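PDB 2OWN: putative Oleoyl-[acyl-carrier protein] thioesterase from Lactobacillus plantarum, which probably hydrolyses the thioester of oleoyl-acyl carrier protein, releasing the free fatty acid from its carrier. Local coordinates for residues 9-14 and 83-88; 16-21 and 74-79; 29-34 and 68-73; 47-52 and 136-141; 96-101 and 113-118. All blocks are in the same frame, centred on the assembly; numbering follows the deposited sequence.

In the fold
All five contacts lie in the N-terminal of two hot-dog domains, where a curved, mostly antiparallel sheet wraps a long central helix, 31-48. Contacts 1 and 5, with centres about 11 Å apart, are neighbouring strand pairs of that sheet, and contact 3 joins its next strand to the first turn of the helix. Contact 4, about 24 Å from contact 3 between centres, meets the other end of the same helix. It also touches contact 1 through Gly88 O and Ser140 OG, 2.7 Å apart. Contact 2 ties the end of the first strand to a loop, beside the second subunit. Unidentified ligand atoms, probably from the crystallisation liquor, lie near Gly88, Arg98 and Tyr138 and may mark a pocket.

Contact 1: 9-14 and 83-88; sequences ASLYSE and TIAVRG
Two pairs of backbone bonds join strand 12-14 to strand 83-88 in antiparallel fashion. Tyr12 and Val86 exchange N-H...O=C bonds, the shorter from Val86 N to Tyr12 O at 2.7 Å. Glu14 and Ile84 repeat the pattern, and here Ile84 N lies nearly along the C=O axis of Glu14 (2.8 Å), whereas Glu14 N meets Ile84 O from above its carbonyl plane. Between them Ser13 faces Ala85 as a non-hydrogen-bonded pair, with Leu11 CD1 reaching over Ala85 CB (3.8 Å). Tyr12 and Val86 run side by side on the other face, Val86 CG1 at the edge of the phenol ring. This pairing adds strand 12-17 to strand 81-91 of the hot-dog sheet, and that second face turns to helix 31-48, whose Gln45 touches both side chains. Toward residue 9 the direct pairing gives way to a water, which donates to Ser10 O (2.6 Å) and accepts from Gly88 N. Beside it the Arg87 chain, extended as far as CD and bent at chi3 (69°), lays CG against Ala9 CB at 3.4 Å.

Contact 2: 16-21 and 74-79; sequences HRITYY and RMPRQD
Asp79 OD1 is gripped by two partners, a guanidinium N-H and a water. Arg17 NH2 donates to it over 3.2 Å in a nearly straight bond (167°) that forms a salt bridge. The carboxylate oxygen lies in the guanidinium plane, yet the nitrogen meets it from above the carboxylate plane, the two planes being 68° apart. A bend at chi2 (-83°) turns the arginine alongside Asp79. The water donates to OD1 at 2.7 Å and accepts from Tyr20 N, so the carboxylate also holds the start of the short 3-10 turn at 20-21. The backbone adds a bond from Asp79 N to Ile18 O, 2.7 Å long. Strand 12-17 of the hot-dog sheet is thereby fastened, just past its end, to the loop linking strands 61-72 and 81-91. Beneath these polar groups, buried Ile18 places CG1 against Pro76 CB at 3.6 Å, while its CB sits by Arg77 O. Gln78, extended from CG onward, lays its amide beside Tyr20 CB, with NE2 3.6 Å away. Arg17 NH2 also forms a salt bridge with Asp44 of the second subunit, and Tyr20 OH bonds to Asp36 O of that subunit, placing this corner at the dimer interface.

Contact 3: 29-34 and 68-73; sequences ATLTTL and YAIDIT
Leu34, Ile70 and Leu31 carry most of this small, wholly apolar contact, with Ile72 as the fourth member. Leu34 points from the first turn of helix 31-48 straight at the strand; its CG is anti to the backbone N (chi1 -169°), and CD2 meets Ile70 CG2 tip to tip at 3.8 Å. The same methyl lies 4.2 Å from Ile72 CD1. Leu31, three residues earlier, at the start of the helix, does not point its CB at the strand, but with CG anti to its carbonyl carbon (chi1 -80°) brings CD2 obliquely across to Ile72 CD1, 3.9 Å away. Ile70 and Ile72 are alternate residues of strand 61-72, so both side chains leave the same face, and each carries CG1 anti to the carbonyl carbon with CD1 extended. Such helix-on-sheet packing forms the core of the hot-dog fold, in which the sheet curls round the central helix. The backbones stay apart, Leu34 CA lying 9.6 Å from Ile70 CA. The helix start is fixed separately: Thr30 is the N-cap, its OG1 accepting from Thr33 N in a nearly straight bond of 3.1 Å. Beyond Leu31 lie Phe185 and Val189 of helix 184-191, and Leu34 also touches Met75.

Contact 4: 47-52 and 136-141; sequences DALGLT and APYQSE
The Tyr138 ring takes Leu51 CD1 over one face, a CH-pi contact with the methyl 3.8 Å from the ring centroid and 28° off the normal. The methyl is displaced toward the hydroxyl end of the ring, so its nearest atom there is CZ at 3.4 Å. Leu49 CD1 approaches the ring obliquely, 3.5 Å from Tyr138 CD1. Both leucines have CG anti to the carbonyl carbon and continue extended through chi2. Pro137 lies beside them: its CB meets Leu49 CB at 3.9 Å, and its CG meets Leu51 CD1 at the same distance, Leu51 and Pro137 crossing at about a right angle. Leu49 CD1 also rests against Pro137 O. The leucines are presented by the end of helix 31-48, closed by a Schellman motif in which Gly50 has positive phi (97°), and by an inverse gamma turn centred on Leu51. Facing them, residues 136-138 form a short 3-10 turn in the loop before strand 141-142, so the contact ties the C-terminal end of the central hot-dog helix to that loop. Replacing Tyr138 by an alanine would probably loosen Leu51 by removing the ring beneath its methyl, and would lose the hydroxyl's hydrogen bond to Ser46 OG. The ring also makes a cation-pi contact with Arg98 of contact 5, and an unidentified ligand, probably from the crystallisation liquor, lies near Tyr138.

Contact 5: 96-101 and 113-118; sequences AYREFW and ITSIWV
Backbone bonds pair Ala96 with Trp117 and Phe100 with Ile113 in both directions, with Phe100 N to Ile113 O at 2.8 Å. Midway, Arg98 N reaches Ser115 O from above the carbonyl plane. Two side-chain bonds meet at Ser115 OG, which, in the crowded position between backbone N and carbonyl carbon (chi1 59°), donates to Arg98 O at 2.7 Å and accepts from Trp117 NE1 at 3.2 Å. An alanine at Ser115 would probably weaken the hold on Arg98 O and leave the indole N-H without this acceptor. The strands form a beta hairpin within the hot-dog sheet. Side-chain packing divides between its faces. On that of Phe100, the ring sets CD1 against Ile113 CG2 (3.7 Å), with Ile113 O at its edge; Ala38 of helix 31-48 touches both residues. On the other, Tyr97 brings Ile116 CD1 to its ring edge and OH to Thr114 CG2 at 3.4 Å. Glu99, also on this face, bonds outside the pair to Ser89 and Tyr112.

Contact 1: 9-14 and 83-88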
# COMPACT_ATOMS: atom_id res chain seq x y z
N ALA B 9 -20.74 -2.42 24.99
CA ALA B 9 -19.59 -3.05 24.30
C ALA B 9 -18.30 -2.26 24.51
O ALA B 9 -18.33 -1.02 24.54
CB ALA B 9 -19.87 -3.24 22.81
N SER B 10 -17.18 -2.99 24.66
CA SER B 10 -15.85 -2.40 24.91
C SER B 10 -15.34 -1.57 23.73
O SER B 10 -15.51 -1.99 22.59
CB SER B 10 -14.81 -3.49 25.21
OG SER B 10 -15.19 -4.29 26.32
N LEU B 11 -14.76 -0.41 24.04
CA LEU B 11 -14.20 0.53 23.06
C LEU B 11 -12.67 0.43 23.12
O LEU B 11 -12.07 0.74 24.16
CB LEU B 11 -14.65 1.96 23.37
CG LEU B 11 -14.25 3.11 22.42
CD1 LEU B 11 -14.79 2.91 21.02
CD2 LEU B 11 -14.77 4.42 22.98
N TYR B 12 -12.06 -0.04 22.02
CA TYR B 12 -10.60 -0.17 21.87
C TYR B 12 -10.16 0.90 20.87
O TYR B 12 -10.74 0.96 19.77
CB TYR B 12 -10.20 -1.56 21.37
CG TYR B 12 -8.70 -1.73 21.17
CD1 TYR B 12 -7.85 -2.06 22.25
CD2 TYR B 12 -8.10 -1.53 19.89
CE1 TYR B 12 -6.43 -2.19 22.08
CE2 TYR B 12 -6.68 -1.65 19.71
CZ TYR B 12 -5.86 -1.99 20.81
OH TYR B 12 -4.50 -2.11 20.65
N SER B 13 -9.12 1.68 21.23
CA SER B 13 -8.56 2.73 20.35
C SER B 13 -7.03 2.74 20.28
O SER B 13 -6.36 2.26 21.19
CB SER B 13 -9.07 4.13 20.71
OG SER B 13 -8.55 4.60 21.93
N GLU B 14 -6.53 3.29 19.17
CA GLU B 14 -5.09 3.46 18.91
C GLU B 14 -4.85 4.64 17.96
O GLU B 14 -5.75 4.99 17.19
CB GLU B 14 -4.47 2.18 18.32
CG GLU B 14 -4.87 1.82 16.86
CD GLU B 14 -4.27 0.51 16.42
OE1 GLU B 14 -4.52 -0.50 17.09
OE2 GLU B 14 -3.59 0.47 15.37
N THR B 83 -6.89 8.91 15.36
CA THR B 83 -7.27 7.97 16.41
C THR B 83 -8.33 7.05 15.79
O THR B 83 -9.34 7.55 15.27
CB THR B 83 -7.80 8.72 17.65
OG1 THR B 83 -6.73 9.52 18.18
CG2 THR B 83 -8.28 7.77 18.73
N ILE B 84 -8.07 5.73 15.79
CA ILE B 84 -9.00 4.71 15.25
C ILE B 84 -9.62 3.99 16.45
O ILE B 84 -8.93 3.20 17.11
CB ILE B 84 -8.36 3.65 14.28
CG1 ILE B 84 -7.55 4.29 13.13
CG2 ILE B 84 -9.45 2.72 13.70
CD1 ILE B 84 -6.18 4.75 13.50
N ALA B 85 -10.89 4.29 16.74
CA ALA B 85 -11.67 3.67 17.82
C ALA B 85 -12.51 2.56 17.18
O ALA B 85 -13.03 2.76 16.07
CB ALA B 85 -12.55 4.67 18.52
N VAL B 86 -12.64 1.41 17.85
CA VAL B 86 -13.40 0.24 17.36
C VAL B 86 -14.23 -0.42 18.49
O VAL B 86 -13.85 -0.34 19.66
CB VAL B 86 -12.43 -0.79 16.69
CG1 VAL B 86 -11.44 -1.40 17.70
CG2 VAL B 86 -13.20 -1.87 15.96
N ARG B 87 -15.36 -1.05 18.11
CA ARG B 87 -16.27 -1.72 19.05
C ARG B 87 -17.07 -2.85 18.38
O ARG B 87 -17.69 -2.63 17.34
CB ARG B 87 -17.22 -0.68 19.66
CG ARG B 87 -18.25 -1.20 20.69
CD ARG B 87 -18.96 -0.06 21.43
NE ARG B 87 -19.88 0.73 20.59
CZ ARG B 87 -20.56 1.82 20.97
NH1 ARG B 87 -20.46 2.35 22.21
NH2 ARG B 87 -21.36 2.43 20.08
N GLY B 88 -17.06 -4.05 18.99
CA GLY B 88 -17.82 -5.23 18.56
C GLY B 88 -19.11 -4.95 19.33
O GLY B 88 -19.30 -5.45 20.43
O HOH W 1 -15.97 -4.40 21.59

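Contact 2: 16-21 and 74-79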
# COMPACT_ATOMS: atom_id res chain seq x y z
N HIS B 16 -2.64 6.42 14.80
CA HIS B 16 -1.98 6.04 13.55
C HIS B 16 -1.56 7.29 12.78
O HIS B 16 -2.38 8.17 12.52
CB HIS B 16 -2.88 5.18 12.66
CG HIS B 16 -2.23 4.77 11.36
ND1 HIS B 16 -1.39 3.69 11.26
CD2 HIS B 16 -2.26 5.34 10.14
CE1 HIS B 16 -0.94 3.60 10.03
NE2 HIS B 16 -1.45 4.59 9.32
N ARG B 17 -0.29 7.30 12.37
CA ARG B 17 0.31 8.35 11.59
C ARG B 17 0.06 7.96 10.13
O ARG B 17 0.56 6.91 9.68
CB ARG B 17 1.80 8.50 11.94
CG ARG B 17 2.62 9.47 11.12
CD ARG B 17 3.13 8.89 9.80
NE ARG B 17 3.92 9.90 9.16
CZ ARG B 17 5.22 10.11 9.33
NH1 ARG B 17 6.01 9.36 10.14
NH2 ARG B 17 5.76 11.09 8.65
N ILE B 18 -0.63 8.82 9.39
CA ILE B 18 -0.93 8.62 7.97
C ILE B 18 0.35 8.97 7.20
O ILE B 18 0.84 10.09 7.32
CB ILE B 18 -2.09 9.50 7.47
CG1 ILE B 18 -3.40 9.21 8.23
CG2 ILE B 18 -2.34 9.33 5.94
CD1 ILE B 18 -4.03 7.84 7.96
N THR B 19 0.90 7.99 6.48
CA THR B 19 2.13 8.16 5.68
C THR B 19 1.78 8.60 4.26
O THR B 19 0.64 8.42 3.82
CB THR B 19 2.96 6.84 5.62
OG1 THR B 19 2.21 5.83 4.94
CG2 THR B 19 3.31 6.35 7.02
N TYR B 20 2.77 9.17 3.56
CA TYR B 20 2.63 9.61 2.15
C TYR B 20 2.17 8.43 1.23
O TYR B 20 1.34 8.62 0.33
CB TYR B 20 3.94 10.28 1.61
CG TYR B 20 5.06 9.29 1.36
CD1 TYR B 20 5.94 8.91 2.39
CD2 TYR B 20 5.17 8.64 0.09
CE1 TYR B 20 6.93 7.93 2.15
CE2 TYR B 20 6.14 7.66 -0.15
CZ TYR B 20 7.02 7.32 0.89
OH TYR B 20 7.95 6.39 0.64
N TYR B 21 2.72 7.23 1.50
CA TYR B 21 2.42 5.99 0.73
C TYR B 21 1.03 5.41 0.99
O TYR B 21 0.57 4.58 0.21
CB TYR B 21 3.53 4.93 0.85
CG TYR B 21 3.84 4.38 2.23
CD1 TYR B 21 3.17 3.23 2.71
CD2 TYR B 21 4.83 4.96 3.04
CE1 TYR B 21 3.48 2.68 3.99
CE2 TYR B 21 5.16 4.43 4.32
CZ TYR B 21 4.48 3.29 4.78
OH TYR B 21 4.82 2.78 6.00
N ARG B 74 -14.37 13.89 6.32
CA ARG B 74 -13.16 14.19 5.51
C ARG B 74 -12.16 13.06 5.68
O ARG B 74 -12.09 12.47 6.76
CB ARG B 74 -12.50 15.55 5.82
CG ARG B 74 -11.73 15.70 7.13
CD ARG B 74 -11.00 17.00 7.13
NE ARG B 74 -10.19 17.14 8.33
CZ ARG B 74 -8.95 16.65 8.52
NH1 ARG B 74 -8.31 15.91 7.60
NH2 ARG B 74 -8.35 16.89 9.70
N MSE B 75 -11.39 12.77 4.63
CA MSE B 75 -10.37 11.72 4.67
C MSE B 75 -9.15 12.22 5.44
O MSE B 75 -8.88 13.43 5.41
CB MSE B 75 -9.95 11.25 3.27
CG MSE B 75 -11.08 10.60 2.50
SE MSE B 75 -11.67 8.93 3.34
CE MSE B 75 -10.30 7.72 2.68
N PRO B 76 -8.47 11.31 6.20
CA PRO B 76 -7.24 11.72 6.87
C PRO B 76 -6.17 12.25 5.87
O PRO B 76 -6.07 11.74 4.75
CB PRO B 76 -6.77 10.43 7.54
CG PRO B 76 -7.99 9.68 7.78
CD PRO B 76 -8.80 9.92 6.56
N ARG B 77 -5.45 13.29 6.28
CA ARG B 77 -4.39 13.93 5.48
C ARG B 77 -3.04 13.29 5.76
O ARG B 77 -2.86 12.66 6.82
CB ARG B 77 -4.31 15.42 5.86
CG ARG B 77 -5.55 16.25 5.52
CD ARG B 77 -5.67 17.50 6.42
NE ARG B 77 -4.47 18.33 6.48
CZ ARG B 77 -4.28 19.38 7.30
NH1 ARG B 77 -5.22 19.79 8.18
NH2 ARG B 77 -3.11 20.05 7.25
N GLN B 78 -2.10 13.45 4.82
CA GLN B 78 -0.70 12.96 4.97
C GLN B 78 -0.09 13.61 6.22
O GLN B 78 -0.28 14.81 6.46
CB GLN B 78 0.16 13.32 3.75
CG GLN B 78 1.62 12.85 3.80
CD GLN B 78 2.47 13.40 2.67
OE1 GLN B 78 1.98 13.65 1.58
NE2 GLN B 78 3.75 13.60 2.93
N ASP B 79 0.60 12.78 7.02
CA ASP B 79 1.26 13.15 8.30
C ASP B 79 0.32 13.51 9.47
O ASP B 79 0.81 13.96 10.52
CB ASP B 79 2.36 14.23 8.07
CG ASP B 79 3.39 13.80 7.04
OD1 ASP B 79 3.55 12.59 6.80
OD2 ASP B 79 4.03 14.68 6.43
O HOH W 2 4.49 10.69 5.20

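Contact 3: 29-34 and 68-73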
# COMPACT_ATOMS: atom_id res chain seq x y z
N ALA B 29 -5.55 10.27 2.53
CA ALA B 29 -5.66 8.81 2.64
C ALA B 29 -6.66 8.22 1.64
O ALA B 29 -7.70 8.82 1.38
CB ALA B 29 -6.07 8.38 4.07
N THR B 30 -6.30 7.08 1.07
CA THR B 30 -7.15 6.37 0.13
C THR B 30 -8.18 5.55 0.92
O THR B 30 -8.02 5.37 2.15
CB THR B 30 -6.34 5.38 -0.73
OG1 THR B 30 -5.78 4.37 0.11
CG2 THR B 30 -5.21 6.10 -1.51
N LEU B 31 -9.21 5.06 0.23
CA LEU B 31 -10.22 4.15 0.84
C LEU B 31 -9.58 2.84 1.29
O LEU B 31 -10.02 2.27 2.30
CB LEU B 31 -11.42 3.85 -0.10
CG LEU B 31 -12.50 4.91 -0.19
CD1 LEU B 31 -13.47 4.64 -1.34
CD2 LEU B 31 -13.23 5.00 1.16
N THR B 32 -8.59 2.35 0.52
CA THR B 32 -7.79 1.15 0.84
C THR B 32 -7.17 1.36 2.24
O THR B 32 -7.38 0.52 3.12
CB THR B 32 -6.73 0.86 -0.22
OG1 THR B 32 -7.37 0.79 -1.51
CG2 THR B 32 -5.99 -0.45 0.06
N THR B 33 -6.50 2.51 2.43
CA THR B 33 -5.90 2.89 3.74
C THR B 33 -6.93 3.00 4.87
O THR B 33 -6.65 2.54 5.97
CB THR B 33 -5.10 4.20 3.66
OG1 THR B 33 -3.97 3.97 2.83
CG2 THR B 33 -4.62 4.72 5.07
N LEU B 34 -8.10 3.60 4.58
CA LEU B 34 -9.19 3.79 5.57
C LEU B 34 -9.64 2.45 6.13
O LEU B 34 -9.71 2.30 7.36
CB LEU B 34 -10.38 4.55 4.98
CG LEU B 34 -11.45 5.03 5.97
CD1 LEU B 34 -10.87 6.11 6.87
CD2 LEU B 34 -12.66 5.57 5.24
N TYR B 68 -20.15 -3.25 4.40
CA TYR B 68 -19.57 -1.99 4.94
C TYR B 68 -20.45 -0.79 4.52
O TYR B 68 -20.93 -0.75 3.39
CB TYR B 68 -18.15 -1.63 4.47
CG TYR B 68 -16.99 -2.36 5.09
CD1 TYR B 68 -16.66 -2.17 6.45
CD2 TYR B 68 -16.12 -3.13 4.29
CE1 TYR B 68 -15.53 -2.83 7.04
CE2 TYR B 68 -14.98 -3.79 4.86
CZ TYR B 68 -14.69 -3.63 6.24
OH TYR B 68 -13.60 -4.27 6.80
N ALA B 69 -20.65 0.14 5.46
CA ALA B 69 -21.35 1.42 5.25
C ALA B 69 -20.36 2.42 5.87
O ALA B 69 -20.06 2.30 7.05
CB ALA B 69 -22.68 1.47 5.94
N ILE B 70 -19.84 3.36 5.07
CA ILE B 70 -18.82 4.35 5.50
C ILE B 70 -19.38 5.76 5.31
O ILE B 70 -19.81 6.07 4.21
CB ILE B 70 -17.51 4.20 4.67
CG1 ILE B 70 -17.02 2.74 4.60
CG2 ILE B 70 -16.40 5.13 5.23
CD1 ILE B 70 -15.80 2.54 3.73
N ASP B 71 -19.40 6.55 6.39
CA ASP B 71 -19.85 7.95 6.41
C ASP B 71 -18.56 8.76 6.53
O ASP B 71 -17.94 8.71 7.58
CB ASP B 71 -20.81 8.18 7.59
CG ASP B 71 -21.35 9.63 7.69
OD1 ASP B 71 -21.16 10.46 6.79
OD2 ASP B 71 -22.01 9.92 8.72
N ILE B 72 -18.18 9.49 5.48
CA ILE B 72 -16.94 10.28 5.45
C ILE B 72 -17.18 11.80 5.56
O ILE B 72 -17.81 12.38 4.68
CB ILE B 72 -16.11 9.96 4.16
CG1 ILE B 72 -15.81 8.46 4.06
CG2 ILE B 72 -14.79 10.77 4.12
CD1 ILE B 72 -15.09 8.04 2.82
N THR B 73 -16.69 12.41 6.66
CA THR B 73 -16.74 13.88 6.89
C THR B 73 -15.56 14.43 6.07
O THR B 73 -15.73 15.37 5.28
CB THR B 73 -16.64 14.24 8.39
OG1 THR B 73 -17.77 13.67 9.07
CG2 THR B 73 -16.63 15.75 8.60

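Contact 4: 47-52 and 136-141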
# COMPACT_ATOMS: atom_id res chain seq x y z
N ASP B 47 -6.44 -9.28 19.33
CA ASP B 47 -5.15 -9.84 19.86
C ASP B 47 -5.00 -9.57 21.37
O ASP B 47 -4.60 -10.48 22.10
CB ASP B 47 -3.90 -9.30 19.12
CG ASP B 47 -3.77 -9.79 17.67
OD1 ASP B 47 -4.38 -10.81 17.26
OD2 ASP B 47 -3.01 -9.14 16.93
N ALA B 48 -5.31 -8.33 21.80
CA ALA B 48 -5.25 -7.92 23.24
C ALA B 48 -6.16 -8.77 24.16
O ALA B 48 -5.78 -9.07 25.29
CB ALA B 48 -5.58 -6.44 23.42
N LEU B 49 -7.34 -9.14 23.65
CA LEU B 49 -8.32 -10.01 24.36
C LEU B 49 -8.04 -11.53 24.25
O LEU B 49 -8.75 -12.32 24.88
CB LEU B 49 -9.75 -9.74 23.84
CG LEU B 49 -10.31 -8.33 24.02
CD1 LEU B 49 -11.57 -8.11 23.18
CD2 LEU B 49 -10.57 -8.04 25.50
N GLY B 50 -7.01 -11.94 23.49
CA GLY B 50 -6.65 -13.34 23.26
C GLY B 50 -7.19 -13.94 21.96
O GLY B 50 -6.73 -15.00 21.57
N LEU B 51 -8.13 -13.26 21.28
CA LEU B 51 -8.76 -13.73 20.02
C LEU B 51 -7.87 -13.49 18.78
O LEU B 51 -8.21 -12.71 17.88
CB LEU B 51 -10.15 -13.06 19.85
CG LEU B 51 -11.20 -13.28 20.94
CD1 LEU B 51 -12.38 -12.34 20.74
CD2 LEU B 51 -11.65 -14.73 20.98
N THR B 52 -6.74 -14.20 18.72
CA THR B 52 -5.80 -14.12 17.59
C THR B 52 -6.33 -14.91 16.38
O THR B 52 -7.31 -15.66 16.50
CB THR B 52 -4.39 -14.65 17.96
OG1 THR B 52 -4.48 -16.02 18.37
CG2 THR B 52 -3.78 -13.83 19.09
N ALA B 136 -17.81 -13.06 23.03
CA ALA B 136 -17.89 -12.67 24.48
C ALA B 136 -16.83 -11.67 24.99
O ALA B 136 -17.22 -10.71 25.67
CB ALA B 136 -17.93 -13.90 25.40
N PRO B 137 -15.51 -11.89 24.69
CA PRO B 137 -14.43 -10.94 25.08
C PRO B 137 -14.62 -9.47 24.61
O PRO B 137 -14.14 -8.57 25.29
CB PRO B 137 -13.17 -11.56 24.46
CG PRO B 137 -13.46 -12.98 24.40
CD PRO B 137 -14.91 -13.07 24.04
N TYR B 138 -15.33 -9.26 23.49
CA TYR B 138 -15.65 -7.90 23.00
C TYR B 138 -16.80 -7.24 23.81
O TYR B 138 -17.00 -6.02 23.67
CB TYR B 138 -16.07 -7.90 21.51
CG TYR B 138 -15.11 -8.58 20.55
CD1 TYR B 138 -13.77 -8.15 20.44
CD2 TYR B 138 -15.57 -9.61 19.69
CE1 TYR B 138 -12.86 -8.80 19.52
CE2 TYR B 138 -14.69 -10.25 18.77
CZ TYR B 138 -13.34 -9.83 18.68
OH TYR B 138 -12.52 -10.46 17.79
N GLN B 139 -17.55 -8.03 24.60
CA GLN B 139 -18.71 -7.60 25.42
C GLN B 139 -19.88 -7.14 24.52
O GLN B 139 -20.62 -6.22 24.86
CB GLN B 139 -18.29 -6.58 26.50
CG GLN B 139 -17.18 -7.09 27.44
CD GLN B 139 -16.80 -6.13 28.57
OE1 GLN B 139 -17.39 -5.06 28.74
NE2 GLN B 139 -15.80 -6.52 29.36
N SER B 140 -20.08 -7.86 23.41
CA SER B 140 -21.12 -7.57 22.40
C SER B 140 -22.50 -8.00 22.92
O SER B 140 -22.60 -9.09 23.50
CB SER B 140 -20.84 -8.32 21.09
OG SER B 140 -19.53 -8.08 20.61
N GLU B 141 -23.54 -7.17 22.71
CA GLU B 141 -24.90 -7.53 23.17
C GLU B 141 -25.56 -8.51 22.19
O GLU B 141 -25.36 -8.40 20.98
CB GLU B 141 -25.82 -6.31 23.42
CG GLU B 141 -26.20 -5.41 22.23
CD GLU B 141 -27.31 -4.39 22.57
OE1 GLU B 141 -27.71 -4.22 23.75
OE2 GLU B 141 -27.80 -3.75 21.62

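Contact 5: 96-101 and 113-118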
# COMPACT_ATOMS: atom_id res chain seq x y z
N ALA B 96 -22.65 -10.58 12.93
CA ALA B 96 -21.98 -9.75 13.95
C ALA B 96 -21.90 -8.31 13.45
O ALA B 96 -21.46 -8.09 12.33
CB ALA B 96 -20.59 -10.29 14.23
N TYR B 97 -22.32 -7.34 14.29
CA TYR B 97 -22.33 -5.90 13.98
C TYR B 97 -21.11 -5.21 14.62
O TYR B 97 -21.02 -5.17 15.84
CB TYR B 97 -23.65 -5.27 14.45
CG TYR B 97 -23.80 -3.78 14.20
CD1 TYR B 97 -23.87 -3.27 12.88
CD2 TYR B 97 -23.93 -2.87 15.28
CE1 TYR B 97 -24.03 -1.87 12.64
CE2 TYR B 97 -24.09 -1.46 15.05
CZ TYR B 97 -24.13 -0.98 13.72
OH TYR B 97 -24.29 0.37 13.50
N ARG B 98 -20.19 -4.68 13.78
CA ARG B 98 -18.96 -4.01 14.22
C ARG B 98 -18.88 -2.56 13.71
O ARG B 98 -19.02 -2.31 12.50
CB ARG B 98 -17.75 -4.83 13.76
CG ARG B 98 -16.36 -4.27 14.13
CD ARG B 98 -15.26 -5.32 13.94
NE ARG B 98 -15.29 -6.28 15.05
CZ ARG B 98 -14.57 -6.23 16.18
NH1 ARG B 98 -13.66 -5.27 16.43
NH2 ARG B 98 -14.75 -7.19 17.09
N GLU B 99 -18.62 -1.63 14.65
CA GLU B 99 -18.49 -0.19 14.39
C GLU B 99 -17.04 0.30 14.54
O GLU B 99 -16.29 -0.24 15.36
CB GLU B 99 -19.38 0.60 15.34
CG GLU B 99 -20.86 0.45 15.06
CD GLU B 99 -21.68 1.19 16.07
OE1 GLU B 99 -21.98 0.63 17.15
OE2 GLU B 99 -22.11 2.31 15.77
N PHE B 100 -16.68 1.32 13.75
CA PHE B 100 -15.34 1.96 13.76
C PHE B 100 -15.49 3.48 13.65
O PHE B 100 -16.36 3.95 12.90
CB PHE B 100 -14.44 1.55 12.58
CG PHE B 100 -14.38 0.08 12.28
CD1 PHE B 100 -15.45 -0.54 11.60
CD2 PHE B 100 -13.21 -0.67 12.53
CE1 PHE B 100 -15.41 -1.92 11.26
CE2 PHE B 100 -13.16 -2.06 12.18
CZ PHE B 100 -14.26 -2.68 11.55
N TRP B 101 -14.63 4.23 14.35
CA TRP B 101 -14.60 5.71 14.31
C TRP B 101 -13.17 6.17 14.07
O TRP B 101 -12.28 5.79 14.84
CB TRP B 101 -15.07 6.33 15.61
CG TRP B 101 -16.46 6.04 15.96
CD1 TRP B 101 -17.54 6.84 15.75
CD2 TRP B 101 -16.93 4.87 16.60
NE1 TRP B 101 -18.67 6.24 16.22
CE2 TRP B 101 -18.34 5.02 16.75
CE3 TRP B 101 -16.32 3.68 17.06
CZ2 TRP B 101 -19.16 4.02 17.34
CZ3 TRP B 101 -17.13 2.67 17.67
CH2 TRP B 101 -18.54 2.86 17.80
N ILE B 113 -17.57 4.07 10.26
CA ILE B 113 -17.79 2.82 9.54
C ILE B 113 -18.64 1.86 10.35
O ILE B 113 -18.39 1.68 11.55
CB ILE B 113 -16.44 2.12 9.18
CG1 ILE B 113 -15.48 3.06 8.43
CG2 ILE B 113 -16.68 0.83 8.37
CD1 ILE B 113 -14.13 2.44 8.07
N THR B 114 -19.67 1.30 9.70
CA THR B 114 -20.54 0.25 10.25
C THR B 114 -20.29 -0.96 9.34
O THR B 114 -19.96 -0.79 8.15
CB THR B 114 -22.04 0.63 10.34
OG1 THR B 114 -22.58 0.87 9.04
CG2 THR B 114 -22.23 1.86 11.21
N SER B 115 -20.43 -2.17 9.89
CA SER B 115 -20.20 -3.41 9.13
C SER B 115 -20.89 -4.65 9.68
O SER B 115 -21.25 -4.68 10.85
CB SER B 115 -18.70 -3.68 9.09
OG SER B 115 -18.19 -3.79 10.41
N ILE B 116 -21.02 -5.66 8.81
CA ILE B 116 -21.61 -6.97 9.10
C ILE B 116 -20.55 -8.05 8.78
O ILE B 116 -19.91 -7.98 7.72
CB ILE B 116 -22.93 -7.22 8.31
CG1 ILE B 116 -23.99 -6.15 8.61
CG2 ILE B 116 -23.52 -8.61 8.63
CD1 ILE B 116 -24.48 -6.08 10.05
N TRP B 117 -20.39 -9.00 9.71
CA TRP B 117 -19.44 -10.12 9.60
C TRP B 117 -20.14 -11.46 9.87
O TRP B 117 -21.04 -11.52 10.71
CB TRP B 117 -18.32 -9.94 10.63
CG TRP B 117 -17.47 -8.71 10.48
CD1 TRP B 117 -17.79 -7.44 10.86
CD2 TRP B 117 -16.13 -8.66 9.98
NE1 TRP B 117 -16.75 -6.59 10.59
CE2 TRP B 117 -15.71 -7.30 10.05
CE3 TRP B 117 -15.23 -9.62 9.45
CZ2 TRP B 117 -14.43 -6.86 9.62
CZ3 TRP B 117 -13.94 -9.19 9.02
CH2 TRP B 117 -13.56 -7.81 9.11
N VAL B 118 -19.68 -12.52 9.19
CA VAL B 118 -20.21 -13.91 9.32
C VAL B 118 -19.06 -14.92 9.51
O VAL B 118 -17.94 -14.68 9.01
CB VAL B 118 -21.07 -14.31 8.09
CG1 VAL B 118 -22.31 -13.43 8.01
CG2 VAL B 118 -20.28 -14.25 6.78